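Local coordinates for protein sulfate adenylyltransferase (Allochromatium vinosum, PDB 4DNX) that catalyses the reaction of sulfate with ATP to give adenosine 5'-phosphosulfate and diphosphate, at residues K213-A218 with E326-D331. Numbering follows the deposited sequence.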
# COMPACT_ATOMS: atom_id res chain seq x y z
N LYS A 213 0.55 0.24 -25.15
CA LYS A 213 0.73 1.52 -25.88
C LYS A 213 -0.26 1.70 -27.02
O LYS A 213 -0.80 2.82 -27.20
CB LYS A 213 2.19 1.64 -26.36
CG LYS A 213 3.13 1.85 -25.19
CD LYS A 213 4.60 1.86 -25.64
CE LYS A 213 5.52 2.26 -24.53
NZ LYS A 213 6.93 2.09 -25.09
N MET A 214 -0.50 0.62 -27.78
CA MET A 214 -1.56 0.62 -28.84
C MET A 214 -2.93 0.96 -28.28
O MET A 214 -3.66 1.78 -28.86
CB MET A 214 -1.65 -0.76 -29.53
CG MET A 214 -0.55 -1.00 -30.49
SD MET A 214 -0.79 -2.69 -31.18
CE MET A 214 0.69 -3.50 -30.59
N ALA A 215 -3.27 0.34 -27.16
CA ALA A 215 -4.56 0.60 -26.51
C ALA A 215 -4.63 2.07 -26.07
O ALA A 215 -5.64 2.77 -26.35
CB ALA A 215 -4.82 -0.34 -25.34
N MET A 216 -3.56 2.55 -25.43
CA MET A 216 -3.52 3.94 -24.98
C MET A 216 -3.68 4.92 -26.14
O MET A 216 -4.43 5.90 -26.01
CB MET A 216 -2.24 4.24 -24.20
CG MET A 216 -2.13 3.39 -22.92
SD MET A 216 -0.43 3.36 -22.29
CE MET A 216 -0.51 4.95 -21.52
N GLU A 217 -3.01 4.67 -27.27
CA GLU A 217 -3.12 5.59 -28.43
C GLU A 217 -4.52 5.53 -29.02
O GLU A 217 -5.08 6.55 -29.44
CB GLU A 217 -2.08 5.25 -29.50
CG GLU A 217 -2.05 6.25 -30.68
CD GLU A 217 -1.07 5.87 -31.79
OE1 GLU A 217 0.05 5.42 -31.46
OE2 GLU A 217 -1.43 6.03 -32.99
N ALA A 218 -5.11 4.34 -29.03
CA ALA A 218 -6.41 4.14 -29.71
C ALA A 218 -7.54 4.88 -29.01
O ALA A 218 -8.46 5.39 -29.66
CB ALA A 218 -6.73 2.64 -29.83
N GLU A 326 -15.19 0.41 -21.09
CA GLU A 326 -15.20 -0.05 -22.49
C GLU A 326 -14.09 -1.09 -22.68
O GLU A 326 -13.10 -1.05 -21.98
CB GLU A 326 -14.96 1.13 -23.44
CG GLU A 326 -16.10 2.12 -23.47
CD GLU A 326 -15.82 3.27 -24.42
OE1 GLU A 326 -15.92 4.44 -23.98
OE2 GLU A 326 -15.48 2.99 -25.59
N ILE A 327 -14.28 -2.00 -23.64
CA ILE A 327 -13.28 -3.03 -23.88
C ILE A 327 -12.42 -2.61 -25.06
O ILE A 327 -12.97 -2.20 -26.10
CB ILE A 327 -13.94 -4.40 -24.19
CG1 ILE A 327 -14.83 -4.87 -23.00
CG2 ILE A 327 -12.85 -5.46 -24.55
CD1 ILE A 327 -14.21 -4.72 -21.59
N PHE A 328 -11.11 -2.72 -24.91
CA PHE A 328 -10.20 -2.65 -26.03
C PHE A 328 -9.94 -4.09 -26.47
O PHE A 328 -9.41 -4.89 -25.68
CB PHE A 328 -8.85 -2.01 -25.64
CG PHE A 328 -7.89 -1.96 -26.82
CD1 PHE A 328 -6.93 -2.94 -27.01
CD2 PHE A 328 -8.01 -0.94 -27.75
CE1 PHE A 328 -6.06 -2.88 -28.15
CE2 PHE A 328 -7.14 -0.87 -28.87
CZ PHE A 328 -6.18 -1.85 -29.06
N ARG A 329 -10.33 -4.41 -27.70
CA ARG A 329 -10.28 -5.80 -28.18
C ARG A 329 -8.92 -6.04 -28.82
O ARG A 329 -8.65 -5.52 -29.90
CB ARG A 329 -11.41 -6.05 -29.19
CG ARG A 329 -12.77 -6.08 -28.55
CD ARG A 329 -13.90 -6.25 -29.60
NE ARG A 329 -15.18 -6.41 -28.90
CZ ARG A 329 -16.29 -6.88 -29.46
NH1 ARG A 329 -16.31 -7.22 -30.75
NH2 ARG A 329 -17.39 -6.98 -28.74
N ALA A 330 -8.09 -6.79 -28.11
CA ALA A 330 -6.74 -7.13 -28.58
C ALA A 330 -6.71 -8.45 -29.36
O ALA A 330 -7.68 -9.22 -29.37
CB ALA A 330 -5.78 -7.18 -27.40
N ASP A 331 -5.58 -8.70 -30.02
CA ASP A 331 -5.36 -9.94 -30.78
C ASP A 331 -3.84 -10.15 -30.84
O ASP A 331 -3.07 -9.31 -30.31
CB ASP A 331 -5.98 -9.81 -32.17
CG ASP A 331 -6.24 -11.15 -32.85
OD1 ASP A 331 -5.65 -12.17 -32.45
OD2 ASP A 331 -7.02 -11.17 -33.82
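Phe328 turns one face of its ring to the methyl of Ala215, while Ala218 comes to the same ring obliquely, a compact example of how a strand and a helix can pack through one aromatic ring and small methyls. The methyl of Ala215 sits over the ring centre: its CB is 3.8 Å from the Phe328 centroid and only 13° off the ring normal, a CH-pi contact. CD1 of Phe328 is the ring atom nearest to this CB, at 3.7 Å, while CE2 and CZ run on beneath CA of Ala215, which lets the ring lie close to the backbone of the helix. One turn further on, Ala218 sends its CB to within 3.7 Å of Phe328 CE2. CB of Phe328 already points at the helix, and chi1 of 179° sets CG opposite the backbone N and beside the carbonyl carbon, which brings a face of the ring to Ala215. No hydrogen bond joins the two segments, which bury 147 Å² between them.

The setting is the Rossmann-like domain of ATP sulfurylase, in which strand 326-329 forms one border of a five-stranded parallel sheet and helix 206-219 lies across one of its faces. The axes of the two short segments come within 9.7 Å of each other, with 128° between their N-to-C directions. The backbone of Phe328 is hydrogen-bonded to Phe292 and Ile294 on strand 291-294, whose Ile293 also touches Ala215. Met214 begins toward the strand, but its thioether end turns off. Its carbonyl O, which accepts the helix bond from Ala218 N, lies 4.4 Å from Phe328 CE2, obliquely to the ring. Both Met214 and Phe328 meet Met344 of strand 341-344.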